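Local coordinates for prephenate dehydratase:Amino acid-binding ACT (Brucella abortus, PDB 6VH5), which probably catalyses the decarboxylating dehydration of prephenate to phenylpyruvate in L-phenylalanine biosynthesis, and binds phenylalanine in its ACT domain, at residues H106-V111 against L179-E184; P46-L51 against A67-M72. One frame throughout, in Å; residues are numbered along the deposited sequence.

Contact 1 (H106-V111 against L179-E184)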
loop_
_atom_site.group_PDB
_atom_site.type_symbol
_atom_site.label_atom_id
_atom_site.label_comp_id
_atom_site.label_asym_id
_atom_site.label_seq_id
_atom_site.Cartn_x
_atom_site.Cartn_y
_atom_site.Cartn_z
ATOM N N HIS A 106 8.768 11.762 12.097
ATOM C CA HIS A 106 8.467 13.047 12.716
ATOM C C HIS A 106 8.530 14.158 11.677
ATOM O O HIS A 106 9.328 14.105 10.735
ATOM C CB HIS A 106 9.427 13.355 13.873
ATOM C CG HIS A 106 9.292 12.417 15.031
ATOM N ND1 HIS A 106 8.100 12.225 15.698
ATOM C CD2 HIS A 106 10.190 11.589 15.616
ATOM C CE1 HIS A 106 8.277 11.333 16.657
ATOM N NE2 HIS A 106 9.534 10.930 16.626
ATOM N N PHE A 107 7.695 15.179 11.878
ATOM C CA PHE A 107 7.636 16.351 11.017
ATOM C C PHE A 107 8.143 17.580 11.750
ATOM O O PHE A 107 7.790 17.815 12.911
ATOM C CB PHE A 107 6.211 16.628 10.543
ATOM C CG PHE A 107 5.779 15.776 9.413
ATOM C CD1 PHE A 107 4.977 14.679 9.632
ATOM C CD2 PHE A 107 6.194 16.067 8.123
ATOM C CE1 PHE A 107 4.586 13.885 8.584
ATOM C CE2 PHE A 107 5.805 15.278 7.067
ATOM C CZ PHE A 107 5.004 14.177 7.297
ATOM N N GLN A 108 8.931 18.388 11.046
ATOM C CA GLN A 108 9.480 19.624 11.584
ATOM C C GLN A 108 8.951 20.800 10.777
ATOM O O GLN A 108 8.953 20.760 9.542
ATOM C CB GLN A 108 11.012 19.600 11.551
ATOM C CG GLN A 108 11.621 18.249 11.923
ATOM C CD GLN A 108 11.393 17.881 13.378
ATOM O OE1 GLN A 108 10.958 18.709 14.183
ATOM N NE2 GLN A 108 11.665 16.626 13.720
ATOM N N LEU A 109 8.500 21.839 11.478
ATOM C CA LEU A 109 8.074 23.082 10.843
ATOM C C LEU A 109 9.320 23.927 10.621
ATOM O O LEU A 109 9.968 24.364 11.577
ATOM C CB LEU A 109 7.037 23.804 11.706
ATOM C CG LEU A 109 6.598 25.224 11.324
ATOM C CD1 LEU A 109 5.819 25.265 10.013
ATOM C CD2 LEU A 109 5.752 25.808 12.457
ATOM N N MET A 110 9.676 24.135 9.362
ATOM C CA MET A 110 10.927 24.790 9.030
ATOM C C MET A 110 10.661 26.004 8.155
ATOM O O MET A 110 9.729 26.019 7.346
ATOM C CB MET A 110 11.894 23.831 8.320
ATOM C CG MET A 110 11.271 23.066 7.191
ATOM S SD MET A 110 12.371 21.779 6.566
ATOM C CE MET A 110 12.330 20.585 7.910
ATOM N N VAL A 111 11.508 27.014 8.319
ATOM C CA VAL A 111 11.363 28.297 7.644
ATOM C C VAL A 111 12.742 28.798 7.232
ATOM O O VAL A 111 13.773 28.229 7.597
ATOM C CB VAL A 111 10.660 29.344 8.535
ATOM C CG1 VAL A 111 9.213 28.935 8.809
ATOM C CG2 VAL A 111 11.428 29.524 9.841
ATOM N N LEU A 179 17.691 25.377 6.480
ATOM C CA LEU A 179 16.463 25.979 6.977
ATOM C C LEU A 179 16.413 25.934 8.500
ATOM O O LEU A 179 16.975 25.039 9.135
ATOM C CB LEU A 179 15.230 25.270 6.406
ATOM C CG LEU A 179 14.995 25.364 4.892
ATOM C CD1 LEU A 179 13.686 24.663 4.500
ATOM C CD2 LEU A 179 15.024 26.808 4.396
ATOM N N ASP A 180 15.755 26.941 9.075
ATOM C CA ASP A 180 15.537 27.006 10.511
ATOM C C ASP A 180 14.329 26.167 10.889
ATOM O O ASP A 180 13.291 26.228 10.228
ATOM C CB ASP A 180 15.287 28.449 10.955
ATOM C CG ASP A 180 16.559 29.193 11.278
ATOM O OD1 ASP A 180 17.620 28.536 11.356
ATOM O OD2 ASP A 180 16.487 30.424 11.485
ATOM N N ILE A 181 14.456 25.397 11.967
ATOM C CA ILE A 181 13.329 24.643 12.507
ATOM C C ILE A 181 12.661 25.521 13.555
ATOM O O ILE A 181 13.211 25.757 14.635
ATOM C CB ILE A 181 13.763 23.297 13.096
ATOM C CG1 ILE A 181 14.233 22.381 11.968
ATOM C CG2 ILE A 181 12.609 22.661 13.876
ATOM C CD1 ILE A 181 14.584 20.995 12.401
ATOM N N LEU A 182 11.478 26.029 13.215
ATOM C CA LEU A 182 10.744 26.900 14.121
ATOM C C LEU A 182 10.126 26.104 15.266
ATOM O O LEU A 182 10.168 26.539 16.421
ATOM C CB LEU A 182 9.673 27.642 13.334
ATOM C CG LEU A 182 8.971 28.849 13.921
ATOM C CD1 LEU A 182 9.965 29.835 14.527
ATOM C CD2 LEU A 182 8.186 29.476 12.800
ATOM N N GLU A 183 9.543 24.939 14.965
ATOM C CA GLU A 183 8.954 24.068 15.972
ATOM C C GLU A 183 9.266 22.616 15.628
ATOM O O GLU A 183 9.334 22.234 14.457
ATOM C CB GLU A 183 7.434 24.282 16.100
ATOM C CG GLU A 183 6.863 23.889 17.455
ATOM C CD GLU A 183 5.358 24.113 17.562
ATOM O OE1 GLU A 183 4.647 23.215 18.071
ATOM O OE2 GLU A 183 4.882 25.179 17.116
ATOM N N GLU A 184 9.428 21.806 16.669
ATOM C CA GLU A 184 9.876 20.430 16.537
ATOM C C GLU A 184 8.704 19.482 16.708
ATOM O O GLU A 184 7.799 19.752 17.497
ATOM C CB GLU A 184 10.946 20.104 17.580
ATOM C CG GLU A 184 12.345 20.527 17.179
ATOM C CD GLU A 184 13.373 20.231 18.251
ATOM O OE1 GLU A 184 12.982 19.771 19.348
ATOM O OE2 GLU A 184 14.573 20.463 17.997
#
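Leu109 O takes two backbone N-H groups from the facing strand. Leu182 N lies 2.8 Å from Leu109 O, while Glu183 N makes a weak bond to the same oxygen at 3.5 Å. Two residues thus face one, which is a classic beta bulge in an antiparallel pairing. Glu183 O accepts Leu109 N at 3.1 Å. Beyond the bulge the pairing is regular. Val111 N binds Asp180 O at 2.7 Å, and Asp180 N returns a bond to Val111 O. Met110 and Ile181 form the non-hydrogen-bonded pair between, where Met110 CA sends a C-H toward Asp180 O.

Met110 and Leu179 cross at about a right angle, with Met110 SD 3.8 Å from Leu179 CD1. Met110 CG sits between its backbone N and carbonyl carbon (chi1 48°), and it too lies 4.0 Å from Leu179 CD1. Ile181 CD1 lies against Gln108 CB at 3.9 Å. The amide oxygen of Gln108 passes close to Glu184 CA, but its hydrogen bond goes to Asn185 N. On the other face Val111 CG1 meets Leu182 CD2 at 4.2 Å.

Glu183 forms a salt bridge with Arg117. Strand 180-183 is an edge strand of a five-stranded mixed sheet within this chain, and strand 108-111 lies between it and strand 165-169. Helices 150-160 and 171-176 cover the face carrying Met110, whereas Leu109 and Val111 pack on Ala166 from the other.

Contact 2 (P46-L51 against A67-M72)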
loop_
_atom_site.group_PDB
_atom_site.type_symbol
_atom_site.label_atom_id
_atom_site.label_comp_id
_atom_site.label_asym_id
_atom_site.label_seq_id
_atom_site.Cartn_x
_atom_site.Cartn_y
_atom_site.Cartn_z
ATOM N N PRO A 46 25.791 4.583 7.577
ATOM C CA PRO A 46 26.316 5.957 7.594
ATOM C C PRO A 46 27.418 6.209 6.579
ATOM O O PRO A 46 27.580 7.349 6.129
ATOM C CB PRO A 46 26.839 6.112 9.031
ATOM C CG PRO A 46 26.187 5.018 9.808
ATOM C CD PRO A 46 26.035 3.889 8.851
ATOM N N ASP A 47 28.181 5.186 6.203
ATOM C CA ASP A 47 29.297 5.363 5.286
ATOM C C ASP A 47 28.923 5.126 3.829
ATOM O O ASP A 47 29.817 5.081 2.980
ATOM C CB ASP A 47 30.463 4.451 5.679
ATOM C CG ASP A 47 31.018 4.773 7.052
ATOM O OD1 ASP A 47 31.022 5.967 7.431
ATOM O OD2 ASP A 47 31.472 3.837 7.741
ATOM N N MET A 48 27.642 4.980 3.516
ATOM C CA MET A 48 27.220 4.813 2.134
ATOM C C MET A 48 26.651 6.122 1.595
ATOM O O MET A 48 26.306 7.037 2.344
ATOM C CB MET A 48 26.191 3.691 2.011
ATOM C CG MET A 48 26.801 2.314 2.203
ATOM S SD MET A 48 25.622 0.974 1.977
ATOM C CE MET A 48 25.772 0.666 0.219
ATOM N N GLU A 49 26.573 6.207 0.273
ATOM C CA GLU A 49 26.085 7.416 -0.376
ATOM C C GLU A 49 24.678 7.163 -0.905
ATOM O O GLU A 49 24.505 6.356 -1.833
ATOM C CB GLU A 49 27.025 7.845 -1.509
ATOM C CG GLU A 49 26.904 9.304 -1.898
ATOM C CD GLU A 49 27.729 9.677 -3.132
ATOM O OE1 GLU A 49 27.440 10.735 -3.734
ATOM O OE2 GLU A 49 28.659 8.922 -3.505
ATOM N N PRO A 50 23.649 7.773 -0.324
ATOM C CA PRO A 50 22.283 7.529 -0.808
ATOM C C PRO A 50 22.114 7.964 -2.260
ATOM O O PRO A 50 22.639 8.997 -2.689
ATOM C CB PRO A 50 21.417 8.373 0.138
ATOM C CG PRO A 50 22.252 8.525 1.381
ATOM C CD PRO A 50 23.676 8.602 0.890
ATOM N N LEU A 51 21.352 7.173 -3.011
ATOM C CA LEU A 51 21.119 7.411 -4.435
ATOM C C LEU A 51 19.632 7.623 -4.681
ATOM O O LEU A 51 18.867 6.646 -4.764
ATOM C CB LEU A 51 21.653 6.248 -5.279
ATOM C CG LEU A 51 21.356 6.292 -6.783
ATOM C CD1 LEU A 51 21.765 7.633 -7.375
ATOM C CD2 LEU A 51 22.075 5.145 -7.524
ATOM N N ALA A 67 23.960 0.048 -10.304
ATOM C CA ALA A 67 24.106 1.435 -9.879
ATOM C C ALA A 67 24.222 1.536 -8.368
ATOM O O ALA A 67 24.933 2.405 -7.852
ATOM C CB ALA A 67 22.910 2.263 -10.349
ATOM N N ALA A 68 23.540 0.659 -7.643
ATOM C CA ALA A 68 23.570 0.694 -6.192
ATOM C C ALA A 68 23.813 -0.703 -5.650
ATOM O O ALA A 68 23.305 -1.685 -6.195
ATOM C CB ALA A 68 22.267 1.277 -5.630
ATOM N N ASP A 69 24.571 -0.774 -4.554
ATOM C CA ASP A 69 24.810 -2.052 -3.896
ATOM C C ASP A 69 23.581 -2.536 -3.136
ATOM O O ASP A 69 23.328 -3.744 -3.089
ATOM C CB ASP A 69 25.992 -1.924 -2.940
ATOM C CG ASP A 69 27.253 -1.455 -3.630
ATOM O OD1 ASP A 69 27.328 -1.560 -4.874
ATOM O OD2 ASP A 69 28.159 -0.965 -2.925
ATOM N N LEU A 70 22.793 -1.617 -2.575
ATOM C CA LEU A 70 21.640 -1.957 -1.753
ATOM C C LEU A 70 20.506 -0.986 -2.049
ATOM O O LEU A 70 20.723 0.117 -2.564
ATOM C CB LEU A 70 21.957 -1.892 -0.248
ATOM C CG LEU A 70 23.108 -2.685 0.365
ATOM C CD1 LEU A 70 23.338 -2.232 1.814
ATOM C CD2 LEU A 70 22.818 -4.175 0.296
ATOM N N ALA A 71 19.296 -1.377 -1.651
ATOM C CA ALA A 71 18.132 -0.509 -1.764
ATOM C C ALA A 71 17.388 -0.481 -0.438
ATOM O O ALA A 71 17.216 -1.523 0.210
ATOM C CB ALA A 71 17.187 -0.970 -2.883
ATOM N N MET A 72 16.936 0.718 -0.048
ATOM C CA MET A 72 16.215 0.932 1.204
ATOM C C MET A 72 14.752 1.203 0.869
ATOM O O MET A 72 14.409 2.297 0.406
ATOM C CB MET A 72 16.837 2.084 1.993
ATOM C CG MET A 72 16.165 2.372 3.330
ATOM S SD MET A 72 16.538 1.222 4.684
ATOM C CE MET A 72 18.217 1.691 5.092
#
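Met48 and Leu70 make the closest apolar contact between the two segments, at 3.9 Å from Met48 SD to Leu70 CD1. The two side chains meet at about a right angle. Met48 runs extended as far as its sulfur and then bends (chi3 89°). This places its methyl CE 4.1 Å from Asp69 CB, as well as close to Leu70 CD1. A second apolar patch is made by one branch of Leu51. Its CD2 lies 4.1 Å from Ala67 CB and 4.3 Å from Ala68 CB. With CG anti to the backbone N (chi1 174°), the leucine reaches across to the two alanines.

No hydrogen bond joins the segments directly. Several of their polar groups bond to Thr24 and Asn25, just ahead of strand 26-30. The Asp69 carboxylate accepts the backbone N-H groups of Thr24 and Asn25, one at each oxygen, and Ala67 O is hydrogen-bonded to Thr24 OG1.

Strand 26-30 lies between strands 49-53 and 70-77, and all three run parallel. The contact therefore joins the starts of two strands that are not direct neighbours, bridging across the end of the central one. Helix 56-64 connects them, an arrangement typical of the beta-alpha-beta crossover in alpha/beta domains.

In the fold
Along the chain contact 2 comes first, and both its segments precede those of contact 1. Their centres lie 27 Å apart and their nearest atoms about 15 Å apart, so they do not touch. Both belong to the prephenate dehydratase region, but to different five-stranded mixed sheets. Contact 2 spans the starts of strands 49-53 and 70-77 in one sheet, while contact 1 pairs neighbouring strands at the edge of the other. The chain leaves the first sheet by strand 96-104 and returns by strand 193-200. This two-lobed layout is consistent with the periplasmic-binding-protein-like fold of the catalytic region, separate from the ACT sheet near the bound phenylalanine.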